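Local coordinates for Lmo1499 protein (Listeria monocytogenes, PDB 4IIW) that probably acts as a lytic transglycosylase that cleaves nascent peptidoglycan strands within the chain and so terminates their elongation, at residues 121-126 against 133-138; 150-155 against 162-167; 170-175 against 192-197. All blocks are in the same frame, centred on the assembly; numbering follows the deposited sequence.

Contact 1. Residues 121-126 against 133-138; sequences QIADRI and LKKADV
The carboxylate of Asp-124 is the one flat group to touch across this contact, and NZ of Lys-135 approaches its OD1 from a position tilted out of its plane. NZ of Lys-135 lies 2.8 Å from Asp-124 OD1, a salt bridge made on the syn side of that oxygen and 29° out of the carboxylate plane. The second oxygen is a more distant neighbour, with Asp-124 OD2 3.6 Å from Lys-135 NZ, so the pairing is one-sided rather than forked. To get there the lysine uses its full length: CG is anti to the backbone N (chi1 -170°) and the chain beyond is extended, which carries the ammonium across to the other helix. NZ also forms a salt bridge with Asp-120, so one ammonium is shared by two carboxylates, which would help to keep it charged.

The two segments belong to consecutive helices of the YceG-like fold, 119-129 and 135-143. A short link joins them, and Lys-134 takes the N-cap position of the second helix. Beneath the salt bridge the contact is purely apolar. The methyl of Ala-123 meets Lys-135 CG (CB to CG 4.3 Å), so the foot of the lysine is packed while its tip is paired.

Val-138 works from one branch: its CG1, set anti to the backbone N (chi1 173°), touches Ala-123 CB at 4.0 Å and Ile-126 CD1 at 4.1 Å. Ile-126 divides its arms between two partners, CD1 going to that valine while the short branch CG2 meets Leu-133 CD1 at 4.0 Å; the isoleucine and leucine side chains cross obliquely. Leu-139, one residue past Val-138, adds its side chain against Ala-123.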
loop_
_atom_site.group_PDB
_atom_site.type_symbol
_atom_site.label_atom_id
_atom_site.label_comp_id
_atom_site.label_asym_id
_atom_site.label_seq_id
_atom_site.Cartn_x
_atom_site.Cartn_y
_atom_site.Cartn_z
ATOM N N GLN B 121 23.701 -9.325 37.073
ATOM C CA GLN B 121 23.047 -8.049 36.770
ATOM C C GLN B 121 24.073 -6.946 36.528
ATOM O O GLN B 121 23.869 -6.069 35.680
ATOM C CB GLN B 121 22.080 -7.668 37.900
ATOM C CG GLN B 121 20.926 -8.648 38.068
ATOM C CD GLN B 121 20.094 -8.424 39.329
ATOM O OE1 GLN B 121 20.621 -8.190 40.409
ATOM N NE2 GLN B 121 18.784 -8.554 39.193
ATOM N N ILE B 122 25.180 -6.999 37.267
ATOM C CA ILE B 122 26.252 -6.038 37.086
ATOM C C ILE B 122 26.812 -6.266 35.694
ATOM O O ILE B 122 27.147 -5.317 34.991
ATOM C CB ILE B 122 27.350 -6.184 38.169
ATOM C CG1 ILE B 122 26.776 -5.820 39.546
ATOM C CG2 ILE B 122 28.567 -5.267 37.876
ATOM C CD1 ILE B 122 27.721 -6.104 40.727
ATOM N N ALA B 123 26.882 -7.527 35.284
ATOM C CA ALA B 123 27.413 -7.852 33.964
ATOM C C ALA B 123 26.585 -7.192 32.849
ATOM O O ALA B 123 27.138 -6.760 31.832
ATOM C CB ALA B 123 27.485 -9.352 33.777
ATOM N N ASP B 124 25.267 -7.115 33.053
ATOM C CA ASP B 124 24.353 -6.473 32.096
ATOM C C ASP B 124 24.617 -4.975 32.037
ATOM O O ASP B 124 24.741 -4.404 30.963
ATOM C CB ASP B 124 22.886 -6.658 32.504
ATOM C CG ASP B 124 22.417 -8.104 32.442
ATOM O OD1 ASP B 124 22.776 -8.842 31.500
ATOM O OD2 ASP B 124 21.632 -8.486 33.330
ATOM N N ARG B 125 24.696 -4.331 33.194
ATOM C CA ARG B 125 24.919 -2.898 33.218
ATOM C C ARG B 125 26.251 -2.595 32.531
ATOM O O ARG B 125 26.350 -1.623 31.759
ATOM C CB ARG B 125 24.858 -2.353 34.647
ATOM C CG ARG B 125 23.516 -2.637 35.360
ATOM C CD ARG B 125 22.339 -1.846 34.791
ATOM N NE ARG B 125 22.146 -0.563 35.471
ATOM C CZ ARG B 125 21.054 -0.207 36.154
ATOM N NH1 ARG B 125 20.997 0.988 36.732
ATOM N NH2 ARG B 125 20.003 -1.012 36.236
ATOM N N ILE B 126 27.253 -3.446 32.768
ATOM C CA ILE B 126 28.565 -3.279 32.137
ATOM C C ILE B 126 28.477 -3.382 30.609
ATOM O O ILE B 126 29.014 -2.528 29.905
ATOM C CB ILE B 126 29.606 -4.307 32.646
ATOM C CG1 ILE B 126 30.038 -3.955 34.070
ATOM C CG2 ILE B 126 30.822 -4.303 31.725
ATOM C CD1 ILE B 126 30.980 -4.993 34.762
ATOM N N LEU B 133 31.998 -5.092 24.705
ATOM C CA LEU B 133 32.152 -6.247 25.594
ATOM C C LEU B 133 30.939 -7.190 25.535
ATOM O O LEU B 133 29.795 -6.753 25.396
ATOM C CB LEU B 133 32.386 -5.800 27.039
ATOM C CG LEU B 133 33.713 -5.113 27.402
ATOM C CD1 LEU B 133 33.649 -4.683 28.871
ATOM C CD2 LEU B 133 34.923 -6.013 27.171
ATOM N N LYS B 134 31.218 -8.485 25.641
ATOM C CA LYS B 134 30.206 -9.539 25.610
ATOM C C LYS B 134 29.928 -10.076 27.016
ATOM O O LYS B 134 30.850 -10.230 27.826
ATOM C CB LYS B 134 30.652 -10.671 24.685
ATOM C CG LYS B 134 30.288 -10.453 23.228
ATOM C CD LYS B 134 30.999 -9.284 22.551
ATOM C CE LYS B 134 30.272 -8.894 21.248
ATOM N NZ LYS B 134 29.892 -10.079 20.416
ATOM N N LYS B 135 28.662 -10.378 27.298
ATOM C CA LYS B 135 28.272 -10.846 28.630
ATOM C C LYS B 135 29.027 -12.092 29.096
ATOM O O LYS B 135 29.492 -12.141 30.229
ATOM C CB LYS B 135 26.762 -11.090 28.726
ATOM C CG LYS B 135 26.297 -11.347 30.170
ATOM C CD LYS B 135 24.785 -11.414 30.322
ATOM C CE LYS B 135 24.428 -11.612 31.784
ATOM N NZ LYS B 135 22.975 -11.530 32.079
ATOM N N ALA B 136 29.149 -13.088 28.230
ATOM C CA ALA B 136 29.833 -14.335 28.586
ATOM C C ALA B 136 31.278 -14.113 29.069
ATOM O O ALA B 136 31.723 -14.784 29.992
ATOM C CB ALA B 136 29.802 -15.319 27.399
ATOM N N ASP B 137 31.988 -13.169 28.447
ATOM C CA ASP B 137 33.390 -12.867 28.798
ATOM C C ASP B 137 33.514 -12.140 30.127
ATOM O O ASP B 137 34.433 -12.411 30.907
ATOM C CB ASP B 137 34.025 -11.990 27.735
ATOM C CG ASP B 137 34.010 -12.619 26.377
ATOM O OD1 ASP B 137 33.659 -13.825 26.267
ATOM O OD2 ASP B 137 34.349 -11.900 25.409
ATOM N N VAL B 138 32.609 -11.187 30.350
ATOM C CA VAL B 138 32.570 -10.427 31.576
ATOM C C VAL B 138 32.303 -11.363 32.735
ATOM O O VAL B 138 32.886 -11.203 33.796
ATOM C CB VAL B 138 31.474 -9.338 31.525
ATOM C CG1 VAL B 138 31.318 -8.633 32.883
ATOM C CG2 VAL B 138 31.779 -8.341 30.419
#

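Contact 2. Residues 150-155 against 162-167; sequences SMIKAY and DVLNKS
A helix followed by a loop that folds back on it is the motif here: after helix 145-154 ends, the chain turns round and a short 3-10 segment brings Val-163 and Leu-164 against Ile-152 in the helix's last turn. No hydrogen bond links the two segments, and within 150-155 a single side chain, Ile-152, does all the touching. CD1 of Ile-152 is the probe. It meets Val-163 tip to tip, with Ile-152 CD1 3.9 Å from Val-163 CG2. Ile-152 CD1 also faces the fork of Leu-164, 3.9 Å from Leu-164 CG and about equally far from both leucine methyls.

The torsions explain the reach. In Ile-152 CG1 is anti to the carbonyl carbon and the chain then runs on extended (chi2 170°), so CD1 stands well out from the helix. Val-163 answers with CG2, the methyl lying between its own backbone N and carbonyl carbon. Val-148 also touches both loop residues, so Val-163 and Leu-164 both rest against Val-148 and Ile-152, one turn apart on the helix. Val-159 and Asn-161 in the connecting loop pack on Ile-152 as well. Of the two partners Val-163 is buried, whereas Leu-164 is exposed.

Past Leu-164 the chain leaves the helix and makes an Asx turn: Asn-165 OD1 accepts from Ser-167 N at 2.8 Å, with an N-H...O angle of 164°.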
loop_
_atom_site.group_PDB
_atom_site.type_symbol
_atom_site.label_atom_id
_atom_site.label_comp_id
_atom_site.label_asym_id
_atom_site.label_seq_id
_atom_site.Cartn_x
_atom_site.Cartn_y
_atom_site.Cartn_z
ATOM N N SER B 150 44.428 -11.848 41.621
ATOM C CA SER B 150 45.000 -10.493 41.506
ATOM C C SER B 150 44.276 -9.513 42.413
ATOM O O SER B 150 44.890 -8.574 42.902
ATOM C CB SER B 150 45.024 -9.971 40.054
ATOM O OG SER B 150 43.736 -9.659 39.552
HETATM N N MSE B 151 42.981 -9.732 42.634
HETATM C CA MSE B 151 42.217 -8.901 43.546
HETATM C C MSE B 151 42.609 -9.202 45.000
HETATM O O MSE B 151 42.714 -8.294 45.831
HETATM C CB MSE B 151 40.728 -9.132 43.367
HETATM C CG MSE B 151 40.119 -8.576 42.076
HETATM SE SE MSE B 151 40.360 -6.663 41.780
HETATM C CE MSE B 151 42.064 -6.744 40.815
ATOM N N ILE B 152 42.826 -10.479 45.311
ATOM C CA ILE B 152 43.232 -10.862 46.657
ATOM C C ILE B 152 44.596 -10.219 46.956
ATOM O O ILE B 152 44.907 -9.884 48.095
ATOM C CB ILE B 152 43.303 -12.412 46.822
ATOM C CG1 ILE B 152 41.908 -13.033 46.722
ATOM C CG2 ILE B 152 43.878 -12.788 48.160
ATOM C CD1 ILE B 152 41.941 -14.541 46.637
ATOM N N LYS B 153 45.395 -10.018 45.925
ATOM C CA LYS B 153 46.697 -9.424 46.103
ATOM C C LYS B 153 46.622 -7.886 46.177
ATOM O O LYS B 153 47.332 -7.266 46.974
ATOM C CB LYS B 153 47.608 -9.867 44.945
ATOM C CG LYS B 153 49.110 -9.724 45.203
ATOM C CD LYS B 153 49.616 -10.708 46.289
ATOM C CE LYS B 153 51.093 -10.489 46.596
ATOM N NZ LYS B 153 51.356 -9.091 47.048
ATOM N N ALA B 154 45.758 -7.281 45.363
ATOM C CA ALA B 154 45.651 -5.823 45.287
ATOM C C ALA B 154 44.877 -5.173 46.434
ATOM O O ALA B 154 45.144 -4.012 46.791
ATOM C CB ALA B 154 45.028 -5.406 43.942
ATOM N N TYR B 155 43.910 -5.909 46.983
ATOM C CA TYR B 155 43.073 -5.418 48.082
ATOM C C TYR B 155 43.024 -6.457 49.216
ATOM O O TYR B 155 41.963 -6.978 49.562
ATOM C CB TYR B 155 41.693 -5.094 47.540
ATOM C CG TYR B 155 41.794 -4.102 46.437
ATOM C CD1 TYR B 155 41.871 -2.753 46.712
ATOM C CD2 TYR B 155 41.873 -4.505 45.123
ATOM C CE1 TYR B 155 42.002 -1.831 45.709
ATOM C CE2 TYR B 155 41.994 -3.570 44.093
ATOM C CZ TYR B 155 42.062 -2.240 44.397
ATOM O OH TYR B 155 42.204 -1.298 43.401
ATOM N N ASP B 162 39.073 -16.033 51.968
ATOM C CA ASP B 162 37.691 -16.411 52.226
ATOM C C ASP B 162 36.893 -16.608 50.929
ATOM O O ASP B 162 36.079 -17.519 50.844
ATOM C CB ASP B 162 36.997 -15.393 53.165
ATOM C CG ASP B 162 37.448 -15.543 54.649
ATOM O OD1 ASP B 162 38.039 -16.587 54.991
ATOM O OD2 ASP B 162 37.192 -14.631 55.476
ATOM N N VAL B 163 37.169 -15.800 49.910
ATOM C CA VAL B 163 36.442 -15.904 48.645
ATOM C C VAL B 163 36.750 -17.159 47.852
ATOM O O VAL B 163 36.033 -17.499 46.929
ATOM C CB VAL B 163 36.697 -14.687 47.726
ATOM C CG1 VAL B 163 36.393 -13.389 48.480
ATOM C CG2 VAL B 163 38.124 -14.698 47.189
ATOM N N LEU B 164 37.815 -17.857 48.192
ATOM C CA LEU B 164 38.163 -19.064 47.461
ATOM C C LEU B 164 37.544 -20.300 48.095
ATOM O O LEU B 164 37.995 -21.408 47.840
ATOM C CB LEU B 164 39.682 -19.233 47.385
ATOM C CG LEU B 164 40.494 -18.122 46.703
ATOM C CD1 LEU B 164 41.961 -18.546 46.647
ATOM C CD2 LEU B 164 39.966 -17.830 45.311
ATOM N N ASN B 165 36.510 -20.140 48.912
ATOM C CA ASN B 165 35.917 -21.316 49.524
ATOM C C ASN B 165 35.113 -22.132 48.510
ATOM O O ASN B 165 34.181 -21.650 47.867
ATOM C CB ASN B 165 35.090 -20.984 50.768
ATOM C CG ASN B 165 34.452 -22.224 51.382
ATOM O OD1 ASN B 165 33.632 -22.887 50.749
ATOM N ND2 ASN B 165 34.803 -22.525 52.625
ATOM N N LYS B 166 35.513 -23.385 48.407
ATOM C CA LYS B 166 34.940 -24.371 47.517
ATOM C C LYS B 166 33.415 -24.276 47.313
ATOM O O LYS B 166 32.917 -24.523 46.223
ATOM C CB LYS B 166 35.311 -25.753 48.073
ATOM C CG LYS B 166 36.844 -25.918 48.384
ATOM C CD LYS B 166 37.202 -27.289 49.031
ATOM C CE LYS B 166 36.998 -28.448 48.077
ATOM N NZ LYS B 166 37.354 -29.761 48.698
ATOM N N SER B 167 32.684 -23.901 48.358
ATOM C CA SER B 167 31.220 -23.836 48.317
ATOM C C SER B 167 30.628 -22.555 47.720
ATOM O O SER B 167 29.417 -22.459 47.557
ATOM C CB SER B 167 30.670 -24.012 49.731
ATOM O OG SER B 167 31.080 -25.253 50.286
#

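Contact 3. Residues 170-175 against 192-197; sequences HPLEGY and QIITEM
Leu-172 points toward helix 190-204, and Ile-194 turns its CG2 branch toward the leucine's CD1 methyl. The touch is light, with Leu-172 CD1 4.5 Å from Ile-194 CG2. Leu-172 runs extended beyond CG (chi2 172°), which sends CD1 outward to the helix, and Phe-147 of helix 145-154 packs on both partners.

The loop gets its shape from two overlapping beta turns, type I from His-170 to Glu-173 and type II from Leu-172 to Tyr-175. Gly-174 occupies the third position of the second turn with a positive phi (93°), and Tyr-175 N closes it on Leu-172 O at 2.8 Å. That same carbonyl oxygen lies in plane at the edge of the Tyr-175 ring.

Neither Tyr-175 nor Met-197, a selenomethionine, turns its side-chain end toward the other. The tyrosine ring leads away to a hydrogen bond between its OH and ND1 of His-220. The backbones come nearest at two acceptors, Tyr-175 O and Met-197 O, 3.7 Å apart and not bonded to each other. Thr-201 OG1 bridges the two oxygens, hydrogen-bonding to the first and weakly to the second, and Met-197 also has backbone hydrogen bonding with Tyr-177.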
loop_
_atom_site.group_PDB
_atom_site.type_symbol
_atom_site.label_atom_id
_atom_site.label_comp_id
_atom_site.label_asym_id
_atom_site.label_seq_id
_atom_site.Cartn_x
_atom_site.Cartn_y
_atom_site.Cartn_z
ATOM N N HIS B 170 30.177 -17.769 43.068
ATOM C CA HIS B 170 30.975 -16.760 42.368
ATOM C C HIS B 170 31.820 -15.964 43.361
ATOM O O HIS B 170 31.328 -15.095 44.051
ATOM C CB HIS B 170 30.061 -15.827 41.570
ATOM C CG HIS B 170 29.107 -16.546 40.667
ATOM N ND1 HIS B 170 29.529 -17.330 39.612
ATOM C CD2 HIS B 170 27.754 -16.578 40.643
ATOM C CE1 HIS B 170 28.478 -17.831 38.991
ATOM N NE2 HIS B 170 27.388 -17.387 39.592
ATOM N N PRO B 171 33.114 -16.243 43.405
ATOM C CA PRO B 171 34.002 -15.645 44.392
ATOM C C PRO B 171 33.788 -14.164 44.753
ATOM O O PRO B 171 33.801 -13.836 45.930
ATOM C CB PRO B 171 35.374 -15.857 43.773
ATOM C CG PRO B 171 35.216 -17.114 43.007
ATOM C CD PRO B 171 33.861 -17.047 42.423
ATOM N N LEU B 172 33.575 -13.295 43.764
ATOM C CA LEU B 172 33.446 -11.851 44.026
ATOM C C LEU B 172 32.012 -11.384 44.253
ATOM O O LEU B 172 31.737 -10.175 44.333
ATOM C CB LEU B 172 34.116 -11.042 42.901
ATOM C CG LEU B 172 35.623 -11.313 42.723
ATOM C CD1 LEU B 172 36.159 -10.640 41.472
ATOM C CD2 LEU B 172 36.427 -10.849 43.924
ATOM N N GLU B 173 31.085 -12.320 44.377
ATOM C CA GLU B 173 29.698 -11.940 44.624
ATOM C C GLU B 173 29.710 -11.086 45.880
ATOM O O GLU B 173 30.245 -11.492 46.896
ATOM C CB GLU B 173 28.814 -13.175 44.809
ATOM C CG GLU B 173 27.339 -12.865 44.787
ATOM C CD GLU B 173 26.812 -12.553 43.386
ATOM O OE1 GLU B 173 26.738 -13.477 42.538
ATOM O OE2 GLU B 173 26.434 -11.390 43.143
ATOM N N GLY B 174 29.182 -9.882 45.785
ATOM C CA GLY B 174 29.109 -8.956 46.921
ATOM C C GLY B 174 30.257 -7.972 47.056
ATOM O O GLY B 174 30.172 -7.010 47.824
ATOM N N TYR B 175 31.328 -8.189 46.298
ATOM C CA TYR B 175 32.525 -7.341 46.387
ATOM C C TYR B 175 32.620 -6.190 45.372
ATOM O O TYR B 175 33.561 -5.419 45.395
ATOM C CB TYR B 175 33.765 -8.217 46.335
ATOM C CG TYR B 175 33.956 -9.040 47.574
ATOM C CD1 TYR B 175 33.319 -10.269 47.735
ATOM C CD2 TYR B 175 34.786 -8.602 48.591
ATOM C CE1 TYR B 175 33.512 -11.034 48.888
ATOM C CE2 TYR B 175 34.982 -9.360 49.745
ATOM C CZ TYR B 175 34.353 -10.573 49.888
ATOM O OH TYR B 175 34.572 -11.305 51.048
ATOM N N GLN B 192 39.464 -3.847 34.077
ATOM C CA GLN B 192 39.615 -2.483 34.600
ATOM C C GLN B 192 38.378 -2.062 35.350
ATOM O O GLN B 192 38.464 -1.503 36.434
ATOM C CB GLN B 192 39.888 -1.455 33.484
ATOM C CG GLN B 192 39.936 -0.018 34.020
ATOM C CD GLN B 192 40.343 1.078 33.009
ATOM O OE1 GLN B 192 40.280 2.261 33.363
ATOM N NE2 GLN B 192 40.740 0.704 31.770
ATOM N N ILE B 193 37.220 -2.334 34.753
ATOM C CA ILE B 193 35.947 -1.947 35.330
ATOM C C ILE B 193 35.685 -2.645 36.656
ATOM O O ILE B 193 35.370 -2.000 37.676
ATOM C CB ILE B 193 34.814 -2.277 34.373
ATOM C CG1 ILE B 193 34.967 -1.445 33.089
ATOM C CG2 ILE B 193 33.460 -2.017 35.035
ATOM C CD1 ILE B 193 33.959 -1.776 31.987
ATOM N N ILE B 194 35.812 -3.965 36.649
ATOM C CA ILE B 194 35.588 -4.740 37.856
ATOM C C ILE B 194 36.550 -4.254 38.947
ATOM O O ILE B 194 36.159 -4.076 40.092
ATOM C CB ILE B 194 35.742 -6.248 37.575
ATOM C CG1 ILE B 194 34.672 -6.686 36.572
ATOM C CG2 ILE B 194 35.604 -7.064 38.852
ATOM C CD1 ILE B 194 34.991 -7.991 35.868
ATOM N N THR B 195 37.801 -3.991 38.582
ATOM C CA THR B 195 38.766 -3.533 39.570
ATOM C C THR B 195 38.280 -2.261 40.241
ATOM O O THR B 195 38.409 -2.134 41.448
ATOM C CB THR B 195 40.176 -3.329 38.976
ATOM O OG1 THR B 195 40.666 -4.578 38.489
ATOM C CG2 THR B 195 41.178 -2.764 40.036
ATOM N N GLU B 196 37.715 -1.326 39.492
ATOM C CA GLU B 196 37.251 -0.086 40.119
ATOM C C GLU B 196 36.133 -0.326 41.130
ATOM O O GLU B 196 36.040 0.370 42.135
ATOM C CB GLU B 196 36.806 0.948 39.086
ATOM C CG GLU B 196 37.953 1.501 38.285
ATOM C CD GLU B 196 38.935 2.278 39.147
ATOM O OE1 GLU B 196 38.534 3.299 39.754
ATOM O OE2 GLU B 196 40.115 1.877 39.191
HETATM N N MSE B 197 35.303 -1.320 40.877
HETATM C CA MSE B 197 34.214 -1.633 41.783
HETATM C C MSE B 197 34.760 -2.305 43.034
HETATM O O MSE B 197 34.262 -2.050 44.148
HETATM C CB MSE B 197 33.191 -2.517 41.098
HETATM C CG MSE B 197 32.589 -1.877 39.850
HETATM SE SE MSE B 197 31.299 -3.053 38.958
HETATM C CE MSE B 197 30.865 -1.901 37.468
#

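How the contacts relate
Contact 3 is the buried one, and both others pack on it, while contacts 1 and 2 are partly exposed and stay about 11 Å apart at their nearest atoms. Helix 190-204, part of contact 3, is the common neighbour: Met-197 SE lies 3.7 Å from Ile-122 CG2 of contact 1, and Thr-195 OG1 lies 3.5 Å from Met-151 CE of contact 2. Contacts 2 and 3 also draw on one loop, where Tyr-175 CE1 is 3.7 Å from Val-163 CG1. Contact 1 adds a salt bridge at its outer edge to an apolar interior, contact 2 is wholly apolar between its segments, and contact 3 combines one light apolar touch with neighbouring backbone carbonyls.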